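Local coordinates for NADH:ubiquinone oxidoreductase, Na translocating, C subunit (PDB 3LWX), which is of unstated function here but belongs, by name and sequence family, among membrane-complex subunits that carry an FMN-binding domain, at residues Q19-R22 against N27-S30; Y72-A77 against P83-A88. All blocks are in the same frame, centred on the assembly; numbering follows the deposited sequence. Where two conformers were deposited one is given.

How the contacts relate
Along the chain the two contacts come in series: contact 1 closes a short loop before contact 2 opens. Contact 1 joins the last turn of helix 4-23 to the linker that leads into helix 30-40, so the chain folds back between two helices. Contact 2 follows about forty residues later and zips strands 71-79 and 82-92 into a beta hairpin in the middle of the antiparallel sheet. Neither loop encloses or crosses the other. With centres about 15 Å apart, they meet through I20, whose CG2 packs 3.8 Å from I86 CD1 while its CD1 lies against the F75 ring, so helix 4-23 packs on the hairpin.

Contact 1 (Q19-R22 against N27-S30); sequences QILR and NVSS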
loop_
_atom_site.group_PDB
_atom_site.type_symbol
_atom_site.label_atom_id
_atom_site.label_comp_id
_atom_site.label_asym_id
_atom_site.label_seq_id
_atom_site.Cartn_x
_atom_site.Cartn_y
_atom_site.Cartn_z
ATOM N N GLN A 19 -9.181 1.694 -3.014
ATOM C CA GLN A 19 -7.724 1.555 -3.089
ATOM C C GLN A 19 -7.242 0.358 -2.262
ATOM O O GLN A 19 -6.425 -0.452 -2.706
ATOM C CB GLN A 19 -7.053 2.826 -2.599
ATOM C CG GLN A 19 -7.277 4.032 -3.493
ATOM C CD GLN A 19 -6.851 5.314 -2.814
ATOM O OE1 GLN A 19 -5.757 5.413 -2.262
ATOM N NE2 GLN A 19 -7.727 6.311 -2.845
ATOM N N ILE A 20 -7.717 0.271 -1.025
ATOM C CA ILE A 20 -7.381 -0.831 -0.141
ATOM C C ILE A 20 -7.827 -2.155 -0.778
ATOM O O ILE A 20 -7.061 -3.130 -0.798
ATOM C CB ILE A 20 -8.005 -0.590 1.247
ATOM C CG1 ILE A 20 -7.285 0.579 1.928
ATOM C CG2 ILE A 20 -7.917 -1.854 2.102
ATOM C CD1 ILE A 20 -7.940 1.065 3.210
ATOM N N LEU A 21 -9.056 -2.191 -1.282
ATOM C CA LEU A 21 -9.533 -3.401 -1.939
ATOM C C LEU A 21 -8.679 -3.779 -3.162
ATOM O O LEU A 21 -8.379 -4.965 -3.367
ATOM C CB LEU A 21 -11.010 -3.258 -2.311
ATOM C CG LEU A 21 -11.968 -3.315 -1.124
ATOM C CD1 LEU A 21 -13.348 -2.827 -1.551
ATOM C CD2 LEU A 21 -12.022 -4.709 -0.521
ATOM N N ARG A 22 -8.275 -2.798 -3.962
ATOM C CA ARG A 22 -7.433 -3.120 -5.123
ATOM C C ARG A 22 -6.125 -3.766 -4.692
ATOM O O ARG A 22 -5.594 -4.605 -5.417
ATOM C CB ARG A 22 -7.163 -1.901 -6.009
ATOM C CG ARG A 22 -8.388 -1.434 -6.784
ATOM C CD ARG A 22 -8.023 -0.453 -7.877
ATOM N NE ARG A 22 -7.478 0.813 -7.393
ATOM C CZ ARG A 22 -8.169 1.920 -7.152
ATOM N NH1 ARG A 22 -9.488 1.972 -7.280
ATOM N NH2 ARG A 22 -7.508 3.000 -6.741
ATOM N N ASN A 27 -11.766 -5.346 -7.266
ATOM C CA ASN A 27 -12.035 -4.157 -8.057
ATOM C C ASN A 27 -13.524 -3.924 -8.140
ATOM O O ASN A 27 -14.211 -4.614 -8.888
ATOM C CB ASN A 27 -11.424 -4.315 -9.445
ATOM C CG ASN A 27 -9.926 -4.206 -9.399
ATOM O OD1 ASN A 27 -9.377 -3.120 -9.564
ATOM N ND2 ASN A 27 -9.258 -5.304 -9.073
ATOM N N VAL A 28 -14.020 -2.990 -7.348
ATOM C CA VAL A 28 -15.442 -2.668 -7.321
ATOM C C VAL A 28 -15.645 -1.169 -7.448
ATOM O O VAL A 28 -14.717 -0.378 -7.279
ATOM C CB VAL A 28 -16.122 -3.207 -6.040
ATOM C CG1 VAL A 28 -15.990 -4.725 -5.975
ATOM C CG2 VAL A 28 -15.569 -2.538 -4.784
ATOM N N SER A 29 -16.879 -0.779 -7.748
ATOM C CA SER A 29 -17.220 0.625 -7.898
ATOM C C SER A 29 -17.386 1.278 -6.536
ATOM O O SER A 29 -17.477 0.607 -5.508
ATOM C CB SER A 29 -18.504 0.793 -8.690
ATOM O OG SER A 29 -19.610 0.335 -7.947
ATOM N N SER A 30 -17.460 2.597 -6.542
ATOM C CA SER A 30 -17.596 3.371 -5.319
ATOM C C SER A 30 -18.809 2.948 -4.499
ATOM O O SER A 30 -18.728 2.823 -3.286
ATOM C CB SER A 30 -17.701 4.860 -5.655
ATOM O OG SER A 30 -17.866 5.642 -4.480
HETATM O O HOH W 1 -6.494 -5.244 -8.070
HETATM O O HOH W 2 -11.560 -0.036 -7.800
#
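R22 and N27 cross at about a right angle where helix 4-23 ends: the aliphatic part of the arginine runs past the amide, with N27 OD1 3.4 Å from R22 CG. The guanidinium and amide planes are 29° apart, yet no direct polar bond joins them; instead two waters bridge other pairs. One receives a hydrogen bond from N27 ND2 and donates one to R22 O, 2.9 Å away, near the helix end. The second lies in the guanidinium plane, accepts from R22 NH1 at 2.9 Å and donates to V28 O over 3.2 Å; V28 O also accepts from Q18 NE2. A bend at chi3 (-65°) turns the arginine chain back along the helix, carrying one guanidinium face over Q19 CA, while NE forms a salt bridge with D115 of strand 111-118. The apolar part is a single oblique crossing, L21 CD1 against V28 CG2 at 3.9 Å; K36 of helix 30-40 touches both side chains. Between the two segments, contact thus rests on one methyl pair, the R22 methylenes against N27 OD1 and two water bridges, a hydrated junction, while the direct ionic bond of R22 goes to the sheet.

Contact 2 (Y72-A77 against P83-A88); sequences YPVFVA and PKYIMA
Four backbone hydrogen bonds join F75 to I86 and A77 to K84, the two hydrogen-bonded pairs of this antiparallel ladder. At the first pair, F75 N reaches I86 O at 3.0 Å in an almost straight bond (170° at the hydrogen), and I86 N returns to F75 O at 2.8 Å. At the second, A77 N bonds to K84 O in the carbonyl plane, whereas K84 N approaches A77 O tilted 27° from that plane. CA-H...O contacts reinforce three of the carbonyls: V74 CA meets I86 O, V76 CA meets K84 O, and P83 CA comes within 3.2 Å of A77 O.

Apolar contacts line both faces. On the V76 and Y85 face the two branches of V76 divide the work: CG1, anti to the backbone N (chi1 -174°), packs 3.8 Å from P83 CB, and CG2 lies 3.9 Å from Y85 CD1. V74 CG1 meets the edge of the same tyrosine ring. Helix 174-196 covers the V74 and M87 end, M87 being selenomethionine. On the other face F75 CB and I86 CB stand 4.0 Å apart, and I86 CD1 lies loosely against A77 CB. P73 CG touches A88 CB at 3.7 Å.

Of the polar ends, K84 leads away from the partner strand to a salt bridge with D105 and a cation-pi contact with Y112. Strands 41-48 and 97-104 flank the hairpin, and outward backbone groups bond to them, V74 with F45 and Y85 with V104 among others. The chemistry is that of a buried, largely apolar sheet centre: the ladder satisfies the inward groups of F75, A77, K84 and I86, Y191 OH of helix 174-196 is hydrogen-bonded to P73 O and A88 N, and the lysine carries its charge to partners beyond the hairpin.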
loop_
_atom_site.group_PDB
_atom_site.type_symbol
_atom_site.label_atom_id
_atom_site.label_comp_id
_atom_site.label_asym_id
_atom_site.label_seq_id
_atom_site.Cartn_x
_atom_site.Cartn_y
_atom_site.Cartn_z
ATOM N N TYR A 72 1.292 3.555 12.195
ATOM C CA TYR A 72 1.185 2.938 10.889
ATOM C C TYR A 72 -0.050 2.035 10.844
ATOM O O TYR A 72 -0.156 1.105 11.635
ATOM C CB TYR A 72 2.457 2.108 10.635
ATOM C CG TYR A 72 3.716 2.878 10.942
ATOM C CD1 TYR A 72 4.192 3.847 10.076
ATOM C CD2 TYR A 72 4.403 2.678 12.130
ATOM C CE1 TYR A 72 5.323 4.572 10.359
ATOM C CE2 TYR A 72 5.532 3.407 12.430
ATOM C CZ TYR A 72 6.008 4.349 11.541
ATOM O OH TYR A 72 7.145 5.087 11.821
ATOM N N PRO A 73 -0.992 2.277 9.913
ATOM C CA PRO A 73 -2.199 1.463 9.929
ATOM C C PRO A 73 -2.037 0.112 9.235
ATOM O O PRO A 73 -1.409 0.012 8.174
ATOM C CB PRO A 73 -3.199 2.326 9.150
ATOM C CG PRO A 73 -2.336 3.061 8.181
ATOM C CD PRO A 73 -1.098 3.397 8.963
ATOM N N VAL A 74 -2.609 -0.913 9.848
ATOM C CA VAL A 74 -2.657 -2.259 9.317
ATOM C C VAL A 74 -4.125 -2.645 9.144
ATOM O O VAL A 74 -4.927 -2.496 10.073
ATOM C CB VAL A 74 -1.982 -3.287 10.260
ATOM C CG1 VAL A 74 -2.065 -4.688 9.670
ATOM C CG2 VAL A 74 -0.520 -2.914 10.516
ATOM N N PHE A 75 -4.494 -3.095 7.948
ATOM C CA PHE A 75 -5.844 -3.607 7.675
ATOM C C PHE A 75 -5.666 -5.094 7.416
ATOM O O PHE A 75 -4.841 -5.477 6.581
ATOM C CB PHE A 75 -6.463 -2.903 6.475
ATOM C CG PHE A 75 -6.405 -1.414 6.573
ATOM C CD1 PHE A 75 -7.418 -0.695 7.181
ATOM C CD2 PHE A 75 -5.297 -0.723 6.092
ATOM C CE1 PHE A 75 -7.345 0.686 7.288
ATOM C CE2 PHE A 75 -5.219 0.652 6.212
ATOM C CZ PHE A 75 -6.253 1.350 6.808
ATOM N N VAL A 76 -6.407 -5.940 8.132
ATOM C CA VAL A 76 -6.270 -7.375 7.988
ATOM C C VAL A 76 -7.510 -7.934 7.329
ATOM O O VAL A 76 -8.618 -7.821 7.864
ATOM C CB VAL A 76 -6.024 -8.084 9.337
ATOM C CG1 VAL A 76 -5.736 -9.551 9.112
ATOM C CG2 VAL A 76 -4.881 -7.418 10.102
ATOM N N ALA A 77 -7.322 -8.461 6.121
ATOM C CA ALA A 77 -8.375 -9.107 5.377
ATOM C C ALA A 77 -8.405 -10.583 5.706
ATOM O O ALA A 77 -7.376 -11.186 6.018
ATOM C CB ALA A 77 -8.183 -8.902 3.872
ATOM N N PRO A 83 -5.288 -14.674 6.889
ATOM C CA PRO A 83 -5.085 -13.244 6.883
ATOM C C PRO A 83 -4.202 -12.745 5.732
ATOM O O PRO A 83 -3.253 -13.414 5.305
ATOM C CB PRO A 83 -4.383 -13.002 8.224
ATOM C CG PRO A 83 -3.619 -14.279 8.473
ATOM C CD PRO A 83 -4.524 -15.346 7.960
ATOM N N LYS A 84 -4.579 -11.579 5.222
ATOM C CA LYS A 84 -3.717 -10.767 4.365
ATOM C C LYS A 84 -3.513 -9.463 5.131
ATOM O O LYS A 84 -4.487 -8.891 5.632
ATOM C CB LYS A 84 -4.322 -10.463 2.993
ATOM C CG LYS A 84 -4.756 -11.680 2.205
ATOM C CD LYS A 84 -3.602 -12.585 1.823
ATOM C CE LYS A 84 -4.076 -13.714 0.918
ATOM N NZ LYS A 84 -3.001 -14.695 0.649
ATOM N N TYR A 85 -2.273 -8.992 5.208
ATOM C CA TYR A 85 -1.954 -7.774 5.942
ATOM C C TYR A 85 -1.716 -6.647 4.948
ATOM O O TYR A 85 -0.801 -6.729 4.130
ATOM C CB TYR A 85 -0.728 -7.981 6.827
ATOM C CG TYR A 85 -0.895 -9.114 7.813
ATOM C CD1 TYR A 85 -1.473 -8.903 9.063
ATOM C CD2 TYR A 85 -0.480 -10.399 7.502
ATOM C CE1 TYR A 85 -1.632 -9.941 9.959
ATOM C CE2 TYR A 85 -0.624 -11.452 8.410
ATOM C CZ TYR A 85 -1.210 -11.207 9.633
ATOM O OH TYR A 85 -1.342 -12.239 10.543
ATOM N N ILE A 86 -2.531 -5.604 5.049
ATOM C CA ILE A 86 -2.496 -4.467 4.137
ATOM C C ILE A 86 -1.873 -3.282 4.873
ATOM O O ILE A 86 -2.293 -2.929 5.990
ATOM C CB ILE A 86 -3.904 -4.074 3.669
ATOM C CG1 ILE A 86 -4.651 -5.263 3.072
ATOM C CG2 ILE A 86 -3.848 -2.922 2.652
ATOM C CD1 ILE A 86 -6.148 -5.058 2.948
HETATM N N MSE A 87 -0.854 -2.683 4.255
HETATM C CA MSE A 87 -0.057 -1.606 4.800
HETATM C C MSE A 87 -0.151 -0.390 3.895
HETATM O O MSE A 87 -0.333 -0.516 2.685
HETATM C CB MSE A 87 1.391 -2.083 4.930
HETATM C CG MSE A 87 1.542 -3.189 5.948
HETATM SE SE MSE A 87 3.240 -4.031 6.028
HETATM C CE MSE A 87 3.077 -5.124 4.449
ATOM N N ALA A 88 -0.066 0.778 4.516
ATOM C CA ALA A 88 -0.229 2.057 3.835
ATOM C C ALA A 88 1.117 2.678 3.477
ATOM O O ALA A 88 2.032 2.742 4.307
ATOM C CB ALA A 88 -1.046 3.005 4.691
#